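Local coordinates for protein CTP:phosphocholine Cytidylyltransferase (PDB 1JYK) that transfers a cytidylyl group from CTP to phosphocholine, giving CDP-choline and pyrophosphate, in Streptococcus pneumoniae, at residues V97-Y102 and F108-L113; E116-S121 and P188-I193; Q52-Q55 and E60-I63. All coordinates share one frame; numbering follows the deposited sequence.

Contact 1: residues V97-Y102 and F108-L113; sequences VFNDKY and FYSLYL
Asn99 lays its carboxamide against the near edge of the Tyr109 ring, with OD1 close to the ring plane and 3.2 Å from CD2. The amide and ring planes are turned 61° apart, so the two groups do not stack. CG stands anti to the backbone N (chi1 172°), which carries the amide out from the end of strand 95-98 to helix 108-112. There its two ends do different work. Asn99 ND2 gives a hydrogen to Ser110 OG, 2.9 Å away, and the serine oxygen lies near the amide plane, though the bond is bent (137° at the hydrogen). Asn99 OD1 turns back to its own segment and accepts from Lys101 N at 2.8 Å. That donor sits above the carbonyl plane, and the bond closes an Asx turn over the type I beta turn from Asn99 to Tyr102. Beyond it, the bent aliphatic chain of Lys101 crosses the Tyr109 ring, CG coming obliquely to 3.2 Å from CE2. On the other flank Leu113 fills in, its CD1 3.5 Å from Asn99 CB, while its CG lies over one face of Tyr109, toward the rim. Tyr105, from the connecting loop, meets the Tyr109 ring edge-to-face. Strand 95-98 is part of the parallel portion of the nucleotidyltransferase sheet; the turn follows directly at its C-terminal end, and the helix after a short loop. Ile77 of the adjacent strand touches both Asn99 and Ser110. With both amide ends bonded, the buried Asn99 favours one rotation, nitrogen to the helix and oxygen to the turn.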
loop_
_atom_site.group_PDB
_atom_site.type_symbol
_atom_site.label_atom_id
_atom_site.label_comp_id
_atom_site.label_asym_id
_atom_site.label_seq_id
_atom_site.Cartn_x
_atom_site.Cartn_y
_atom_site.Cartn_z
ATOM N N VAL A 97 -2.688 -14.068 -3.751
ATOM C CA VAL A 97 -3.619 -14.460 -2.694
ATOM C C VAL A 97 -4.989 -13.859 -3.006
ATOM O O VAL A 97 -5.152 -12.634 -3.068
ATOM C CB VAL A 97 -3.136 -13.981 -1.313
ATOM C CG1 VAL A 97 -4.140 -14.376 -0.238
ATOM C CG2 VAL A 97 -1.784 -14.584 -1.010
ATOM N N PHE A 98 -5.970 -14.732 -3.207
ATOM C CA PHE A 98 -7.324 -14.312 -3.548
ATOM C C PHE A 98 -8.153 -13.828 -2.367
ATOM O O PHE A 98 -8.297 -14.522 -1.369
ATOM C CB PHE A 98 -8.052 -15.470 -4.245
ATOM C CG PHE A 98 -9.466 -15.152 -4.652
ATOM C CD1 PHE A 98 -10.448 -16.134 -4.605
ATOM C CD2 PHE A 98 -9.816 -13.878 -5.088
ATOM C CE1 PHE A 98 -11.756 -15.851 -4.987
ATOM C CE2 PHE A 98 -11.124 -13.585 -5.473
ATOM C CZ PHE A 98 -12.095 -14.573 -5.422
ATOM N N ASN A 99 -8.693 -12.623 -2.497
ATOM C CA ASN A 99 -9.547 -12.037 -1.475
ATOM C C ASN A 99 -10.954 -11.988 -2.069
ATOM O O ASN A 99 -11.280 -11.084 -2.842
ATOM C CB ASN A 99 -9.084 -10.622 -1.128
ATOM C CG ASN A 99 -10.064 -9.900 -0.219
ATOM O OD1 ASN A 99 -11.072 -10.471 0.195
ATOM N ND2 ASN A 99 -9.773 -8.640 0.097
ATOM N N ASP A 100 -11.785 -12.962 -1.712
ATOM C CA ASP A 100 -13.136 -13.015 -2.251
ATOM C C ASP A 100 -14.086 -11.973 -1.669
ATOM O O ASP A 100 -15.210 -11.815 -2.147
ATOM C CB ASP A 100 -13.717 -14.418 -2.075
ATOM C CG ASP A 100 -14.004 -14.749 -0.635
ATOM O OD1 ASP A 100 -15.192 -14.776 -0.258
ATOM O OD2 ASP A 100 -13.042 -14.987 0.117
ATOM N N LYS A 101 -13.646 -11.255 -0.645
ATOM C CA LYS A 101 -14.490 -10.222 -0.056
ATOM C C LYS A 101 -14.047 -8.852 -0.558
ATOM O O LYS A 101 -14.423 -7.827 0.002
ATOM C CB LYS A 101 -14.400 -10.253 1.474
ATOM C CG LYS A 101 -14.420 -11.645 2.084
ATOM C CD LYS A 101 -15.572 -12.473 1.552
ATOM C CE LYS A 101 -16.902 -11.853 1.918
ATOM N NZ LYS A 101 -17.659 -12.725 2.852
ATOM N N TYR A 102 -13.252 -8.841 -1.623
ATOM C CA TYR A 102 -12.742 -7.595 -2.173
ATOM C C TYR A 102 -13.832 -6.564 -2.432
ATOM O O TYR A 102 -13.583 -5.358 -2.393
ATOM C CB TYR A 102 -11.976 -7.871 -3.468
ATOM C CG TYR A 102 -12.863 -8.233 -4.637
ATOM C CD1 TYR A 102 -13.114 -9.566 -4.954
ATOM C CD2 TYR A 102 -13.441 -7.240 -5.433
ATOM C CE1 TYR A 102 -13.915 -9.907 -6.035
ATOM C CE2 TYR A 102 -14.247 -7.567 -6.519
ATOM C CZ TYR A 102 -14.478 -8.903 -6.812
ATOM O OH TYR A 102 -15.270 -9.245 -7.881
ATOM N N PHE A 108 -9.016 -3.945 5.074
ATOM C CA PHE A 108 -8.485 -4.484 6.329
ATOM C C PHE A 108 -8.373 -5.996 6.098
ATOM O O PHE A 108 -7.414 -6.652 6.512
ATOM C CB PHE A 108 -9.476 -4.229 7.482
ATOM C CG PHE A 108 -9.392 -5.242 8.616
ATOM C CD1 PHE A 108 -10.070 -6.458 8.550
ATOM C CD2 PHE A 108 -8.645 -4.970 9.754
ATOM C CE1 PHE A 108 -9.996 -7.386 9.607
ATOM C CE2 PHE A 108 -8.566 -5.890 10.814
ATOM C CZ PHE A 108 -9.242 -7.097 10.739
ATOM N N TYR A 109 -9.381 -6.533 5.418
ATOM C CA TYR A 109 -9.447 -7.959 5.144
ATOM C C TYR A 109 -8.360 -8.440 4.181
ATOM O O TYR A 109 -7.916 -9.587 4.256
ATOM C CB TYR A 109 -10.839 -8.315 4.613
ATOM C CG TYR A 109 -11.093 -9.797 4.571
ATOM C CD1 TYR A 109 -11.108 -10.561 5.741
ATOM C CD2 TYR A 109 -11.262 -10.449 3.354
ATOM C CE1 TYR A 109 -11.281 -11.948 5.692
ATOM C CE2 TYR A 109 -11.435 -11.829 3.291
ATOM C CZ TYR A 109 -11.444 -12.572 4.459
ATOM O OH TYR A 109 -11.606 -13.938 4.382
ATOM N N SER A 110 -7.932 -7.571 3.274
ATOM C CA SER A 110 -6.875 -7.937 2.346
ATOM C C SER A 110 -5.619 -8.231 3.157
ATOM O O SER A 110 -4.916 -9.208 2.909
ATOM C CB SER A 110 -6.616 -6.795 1.375
ATOM O OG SER A 110 -7.587 -6.793 0.344
ATOM N N LEU A 111 -5.333 -7.377 4.134
ATOM C CA LEU A 111 -4.168 -7.587 4.976
ATOM C C LEU A 111 -4.416 -8.752 5.940
ATOM O O LEU A 111 -3.480 -9.475 6.290
ATOM C CB LEU A 111 -3.829 -6.319 5.764
ATOM C CG LEU A 111 -2.515 -6.374 6.558
ATOM C CD1 LEU A 111 -1.348 -6.701 5.635
ATOM C CD2 LEU A 111 -2.285 -5.040 7.241
ATOM N N TYR A 112 -5.664 -8.931 6.374
ATOM C CA TYR A 112 -5.989 -10.035 7.284
ATOM C C TYR A 112 -5.549 -11.375 6.686
ATOM O O TYR A 112 -4.946 -12.208 7.372
ATOM C CB TYR A 112 -7.494 -10.100 7.572
ATOM C CG TYR A 112 -7.845 -11.265 8.470
ATOM C CD1 TYR A 112 -7.665 -11.179 9.852
ATOM C CD2 TYR A 112 -8.260 -12.487 7.937
ATOM C CE1 TYR A 112 -7.879 -12.279 10.689
ATOM C CE2 TYR A 112 -8.477 -13.602 8.762
ATOM C CZ TYR A 112 -8.279 -13.489 10.141
ATOM O OH TYR A 112 -8.464 -14.581 10.974
ATOM N N LEU A 113 -5.844 -11.562 5.399
ATOM C CA LEU A 113 -5.507 -12.793 4.688
ATOM C C LEU A 113 -4.018 -13.144 4.707
ATOM O O LEU A 113 -3.658 -14.307 4.559
ATOM C CB LEU A 113 -6.008 -12.709 3.243
ATOM C CG LEU A 113 -7.535 -12.656 3.122
ATOM C CD1 LEU A 113 -7.934 -12.204 1.726
ATOM C CD2 LEU A 113 -8.118 -14.029 3.430
#

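Contact 2: residues E116-S121 and P188-I193; sequences EELANS and PTAEKI
Ala190 presents its methyl group to the backbone of the 116-121 loop, where CB lies 3.4 Å from Ala119 N and also close to the Ala119 CA. The two alanine methyls meet at 4.0 Å between their CB atoms, so little besides methyl separates helix from loop, and the nearest CA atoms, those of Ala119 and Ala190, are only 5.0 Å apart. Leu118 extends the apolar patch: its CG is 3.8 Å from Ala190 CB, and its CD2 meets Ile193 CG2 at 3.6 Å, the two branched chains crossing at about a right angle. Ile193 is one turn of helix after Ala190, hence the leucine touches two residues three apart on one face of the helix. Its CG is anti to the backbone N (chi1 -168°), and this brings CD2 to the helix. CG2 of Ile193, likewise anti to its own backbone N, is the branch that CD2 meets. The loop is shaped by a type II beta turn from Leu118 to Ser121, with Asn120 at its third position in a left-handed conformation, and it feeds strand 121-125 of the central mixed sheet. Asn120 and Ser121 both face Trp185 in a G1 beta bulge, where that strand pairs antiparallel with strand 182-185, the strand leading into helix 187-201, and Trp185 also touches both Leu118 and Ile193. Farther out, the helix start is tied in through Thr189 OG1, which is hydrogen-bonded to Asp186 OD1 and to Ser142 OG, while Leu222 packs on Ile193.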
loop_
_atom_site.group_PDB
_atom_site.type_symbol
_atom_site.label_atom_id
_atom_site.label_comp_id
_atom_site.label_asym_id
_atom_site.label_seq_id
_atom_site.Cartn_x
_atom_site.Cartn_y
_atom_site.Cartn_z
ATOM N N GLU A 116 0.037 -13.010 8.907
ATOM C CA GLU A 116 1.243 -13.633 9.434
ATOM C C GLU A 116 2.486 -13.330 8.591
ATOM O O GLU A 116 3.598 -13.703 8.954
ATOM C CB GLU A 116 1.034 -15.144 9.573
ATOM C CG GLU A 116 -0.227 -15.533 10.381
ATOM C CD GLU A 116 -0.285 -14.917 11.790
ATOM O OE1 GLU A 116 0.781 -14.653 12.388
ATOM O OE2 GLU A 116 -1.402 -14.696 12.307
ATOM N N GLU A 117 2.295 -12.636 7.475
ATOM C CA GLU A 117 3.401 -12.276 6.591
ATOM C C GLU A 117 3.810 -10.819 6.787
ATOM O O GLU A 117 4.754 -10.343 6.162
ATOM C CB GLU A 117 2.985 -12.474 5.134
ATOM C CG GLU A 117 2.471 -13.861 4.824
ATOM C CD GLU A 117 3.583 -14.810 4.419
ATOM O OE1 GLU A 117 4.760 -14.389 4.413
ATOM O OE2 GLU A 117 3.279 -15.978 4.099
ATOM N N LEU A 118 3.097 -10.113 7.656
ATOM C CA LEU A 118 3.372 -8.702 7.886
ATOM C C LEU A 118 4.776 -8.362 8.381
ATOM O O LEU A 118 5.358 -7.357 7.957
ATOM C CB LEU A 118 2.335 -8.118 8.848
ATOM C CG LEU A 118 2.321 -6.589 8.963
ATOM C CD1 LEU A 118 2.169 -5.943 7.588
ATOM C CD2 LEU A 118 1.175 -6.182 9.869
ATOM N N ALA A 119 5.317 -9.187 9.271
ATOM C CA ALA A 119 6.647 -8.949 9.833
ATOM C C ALA A 119 7.737 -8.734 8.787
ATOM O O ALA A 119 7.953 -9.580 7.919
ATOM C CB ALA A 119 7.036 -10.100 10.753
ATOM N N ASN A 120 8.425 -7.598 8.895
ATOM C CA ASN A 120 9.504 -7.238 7.984
ATOM C C ASN A 120 9.036 -7.172 6.544
ATOM O O ASN A 120 9.747 -7.573 5.619
ATOM C CB ASN A 120 10.645 -8.237 8.118
ATOM C CG ASN A 120 11.330 -8.137 9.459
ATOM O OD1 ASN A 120 11.642 -7.039 9.924
ATOM N ND2 ASN A 120 11.559 -9.277 10.096
ATOM N N SER A 121 7.835 -6.641 6.358
ATOM C CA SER A 121 7.259 -6.533 5.034
ATOM C C SER A 121 6.828 -5.122 4.654
ATOM O O SER A 121 6.445 -4.313 5.505
ATOM C CB SER A 121 6.057 -7.473 4.935
ATOM O OG SER A 121 5.332 -7.255 3.740
ATOM N N PRO A 188 8.578 -6.671 15.623
ATOM C CA PRO A 188 7.883 -6.308 16.860
ATOM C C PRO A 188 6.585 -5.535 16.607
ATOM O O PRO A 188 5.574 -5.771 17.275
ATOM C CB PRO A 188 8.907 -5.466 17.617
ATOM C CG PRO A 188 10.223 -5.867 17.050
ATOM C CD PRO A 188 9.967 -6.185 15.612
ATOM N N THR A 189 6.616 -4.612 15.646
ATOM C CA THR A 189 5.436 -3.808 15.329
ATOM C C THR A 189 4.342 -4.658 14.682
ATOM O O THR A 189 3.166 -4.546 15.042
ATOM C CB THR A 189 5.779 -2.638 14.377
ATOM O OG1 THR A 189 6.901 -1.912 14.890
ATOM C CG2 THR A 189 4.595 -1.690 14.254
ATOM N N ALA A 190 4.739 -5.507 13.734
ATOM C CA ALA A 190 3.801 -6.380 13.028
ATOM C C ALA A 190 3.085 -7.314 14.003
ATOM O O ALA A 190 1.898 -7.621 13.838
ATOM C CB ALA A 190 4.548 -7.197 11.978
ATOM N N GLU A 191 3.817 -7.770 15.016
ATOM C CA GLU A 191 3.256 -8.670 16.012
ATOM C C GLU A 191 2.106 -7.972 16.731
ATOM O O GLU A 191 1.036 -8.549 16.921
ATOM C CB GLU A 191 4.336 -9.076 17.007
ATOM C CG GLU A 191 3.920 -10.188 17.932
ATOM C CD GLU A 191 4.933 -10.426 19.032
ATOM O OE1 GLU A 191 5.414 -9.435 19.621
ATOM O OE2 GLU A 191 5.249 -11.603 19.306
ATOM N N LYS A 192 2.322 -6.720 17.119
ATOM C CA LYS A 192 1.284 -5.958 17.803
ATOM C C LYS A 192 0.101 -5.740 16.872
ATOM O O LYS A 192 -1.050 -5.897 17.270
ATOM C CB LYS A 192 1.829 -4.602 18.264
ATOM C CG LYS A 192 2.839 -4.705 19.395
ATOM C CD LYS A 192 3.106 -3.348 20.021
ATOM C CE LYS A 192 3.201 -3.455 21.529
ATOM N NZ LYS A 192 3.768 -2.219 22.129
ATOM N N ILE A 193 0.384 -5.375 15.628
ATOM C CA ILE A 193 -0.678 -5.136 14.664
ATOM C C ILE A 193 -1.516 -6.401 14.399
ATOM O O ILE A 193 -2.733 -6.315 14.230
ATOM C CB ILE A 193 -0.097 -4.592 13.337
ATOM C CG1 ILE A 193 0.362 -3.149 13.544
ATOM C CG2 ILE A 193 -1.140 -4.655 12.220
ATOM C CD1 ILE A 193 1.324 -2.643 12.472
#

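Contact 3: residues Q52-Q55 and E60-I63; sequences QVNQ and EYQI
Tyr61 OH donates to the backbone carbonyl of Val53, 2.7 Å from O, in a short hydrogen bond that spans the gap between helix 58-68 and the hairpin before it. Residues 52-55 form the first strand and bend of this small antiparallel hairpin, strand 52-53 with strand 56-57, whose second strand runs straight into the helix within the nucleotidyltransferase region. Asn54 and Gln55, both in left-handed backbone conformations, make the bend. The chain therefore leaves the hairpin and comes back, by way of the tyrosine, to its own first strand. The carbonyl oxygen lies in the plane of the ring at its edge, but the hydroxyl is tilted 32° from the carbonyl plane, with an angle of 143° at the oxygen. CG of Tyr61 is anti to its carbonyl carbon (chi1 -71°), which holds the ring out from the helix with its hydroxyl end reaching the hairpin; the CA atoms of Val53 and Tyr61 stay 9.6 Å apart, a gap that the phenol spans. Val53 adds an apolar touch beside the polar one. Val53 CG2, placed between the backbone N and the carbonyl carbon, approaches the Tyr61 ring obliquely, 3.4 Å from CE1. The isopropyl group also packs on Tyr243, Leu246 and Leu250 of the C-terminal helix 240-250, and on Tyr129, whose ring meets Tyr61 edge-to-face. The hairpin is thus held between two helices: Gln52 O accepts from Tyr243 OH, and Asn54 N gives its hydrogen to Glu247 OE2. On the helix 58-68 side, Glu60 forms salt bridges with Lys56 and Lys91. Next to the phenol oxygen lies the CB of Asn54, 3.3 Å from Tyr61 OH.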
loop_
_atom_site.group_PDB
_atom_site.type_symbol
_atom_site.label_atom_id
_atom_site.label_comp_id
_atom_site.label_asym_id
_atom_site.label_seq_id
_atom_site.Cartn_x
_atom_site.Cartn_y
_atom_site.Cartn_z
ATOM N N GLN A 52 -2.261 0.259 -17.688
ATOM C CA GLN A 52 -0.947 0.552 -18.248
ATOM C C GLN A 52 -0.592 2.029 -18.394
ATOM O O GLN A 52 -1.379 2.826 -18.899
ATOM C CB GLN A 52 -0.805 -0.135 -19.607
ATOM C CG GLN A 52 -1.233 -1.588 -19.592
ATOM C CD GLN A 52 -0.949 -2.298 -20.894
ATOM O OE1 GLN A 52 -0.166 -1.828 -21.718
ATOM N NE2 GLN A 52 -1.582 -3.446 -21.085
ATOM N N VAL A 53 0.597 2.387 -17.925
ATOM C CA VAL A 53 1.093 3.748 -18.053
ATOM C C VAL A 53 2.378 3.571 -18.840
ATOM O O VAL A 53 3.201 2.706 -18.528
ATOM C CB VAL A 53 1.359 4.430 -16.674
ATOM C CG1 VAL A 53 0.089 4.401 -15.843
ATOM C CG2 VAL A 53 2.495 3.751 -15.938
ATOM N N ASN A 54 2.533 4.374 -19.886
ATOM C CA ASN A 54 3.699 4.262 -20.746
ATOM C C ASN A 54 3.780 2.818 -21.232
ATOM O O ASN A 54 4.857 2.215 -21.261
ATOM C CB ASN A 54 4.978 4.635 -19.996
ATOM C CG ASN A 54 6.082 5.105 -20.927
ATOM O OD1 ASN A 54 5.829 5.477 -22.070
ATOM N ND2 ASN A 54 7.315 5.087 -20.436
ATOM N N GLN A 55 2.616 2.267 -21.574
ATOM C CA GLN A 55 2.489 0.911 -22.104
ATOM C C GLN A 55 2.964 -0.229 -21.214
ATOM O O GLN A 55 3.379 -1.272 -21.718
ATOM C CB GLN A 55 3.212 0.815 -23.454
ATOM C CG GLN A 55 2.720 1.803 -24.510
ATOM C CD GLN A 55 1.211 1.718 -24.758
ATOM O OE1 GLN A 55 0.565 2.726 -25.070
ATOM N NE2 GLN A 55 0.645 0.514 -24.624
ATOM N N GLU A 60 3.860 -3.741 -12.502
ATOM C CA GLU A 60 5.154 -4.221 -12.984
ATOM C C GLU A 60 6.284 -3.259 -12.605
ATOM O O GLU A 60 7.390 -3.687 -12.284
ATOM C CB GLU A 60 5.114 -4.433 -14.501
ATOM C CG GLU A 60 4.333 -5.680 -14.892
ATOM C CD GLU A 60 4.443 -6.034 -16.368
ATOM O OE1 GLU A 60 5.197 -5.363 -17.107
ATOM O OE2 GLU A 60 3.766 -6.994 -16.785
ATOM N N TYR A 61 6.011 -1.959 -12.635
ATOM C CA TYR A 61 7.029 -0.986 -12.254
ATOM C C TYR A 61 7.422 -1.223 -10.799
ATOM O O TYR A 61 8.594 -1.161 -10.445
ATOM C CB TYR A 61 6.495 0.441 -12.393
ATOM C CG TYR A 61 6.310 0.909 -13.817
ATOM C CD1 TYR A 61 5.050 0.902 -14.413
ATOM C CD2 TYR A 61 7.388 1.409 -14.555
ATOM C CE1 TYR A 61 4.861 1.383 -15.705
ATOM C CE2 TYR A 61 7.210 1.895 -15.855
ATOM C CZ TYR A 61 5.945 1.880 -16.420
ATOM O OH TYR A 61 5.753 2.364 -17.691
ATOM N N GLN A 62 6.426 -1.493 -9.959
ATOM C CA GLN A 62 6.659 -1.730 -8.538
ATOM C C GLN A 62 7.419 -3.029 -8.296
ATOM O O GLN A 62 8.402 -3.046 -7.556
ATOM C CB GLN A 62 5.328 -1.760 -7.780
ATOM C CG GLN A 62 4.475 -0.502 -7.967
ATOM C CD GLN A 62 3.121 -0.602 -7.272
ATOM O OE1 GLN A 62 2.587 -1.697 -7.068
ATOM N NE2 GLN A 62 2.562 0.543 -6.902
ATOM N N ILE A 63 6.956 -4.116 -8.912
ATOM C CA ILE A 63 7.600 -5.424 -8.769
ATOM C C ILE A 63 9.080 -5.368 -9.189
ATOM O O ILE A 63 9.951 -5.923 -8.513
ATOM C CB ILE A 63 6.867 -6.505 -9.620
ATOM C CG1 ILE A 63 5.520 -6.860 -8.976
ATOM C CG2 ILE A 63 7.709 -7.769 -9.712
ATOM C CD1 ILE A 63 4.570 -7.596 -9.909
#

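How the contacts relate
From the N terminus, contact 3 comes first, closing the short excursion from 52-55 through strand 56-57 onto helix 58-68. Contact 1 follows, joining the end of strand 95-98 to helix 108-112 with five residues between its segments. Contact 2 opens shortly after and is the long closure: 66 residues, 29 of them in strands, separate the loop before strand 121-125 from the segment on helix 187-201. The three are in series, none nested or crossing. Contacts 1 and 2 have centres 17 Å apart and touch where Leu111 CD1 packs on Leu118 CD1 at 4.1 Å. Contact 3 stands apart, across the chain's centre from contact 2, with nearest atoms about 12 Å from either of the others.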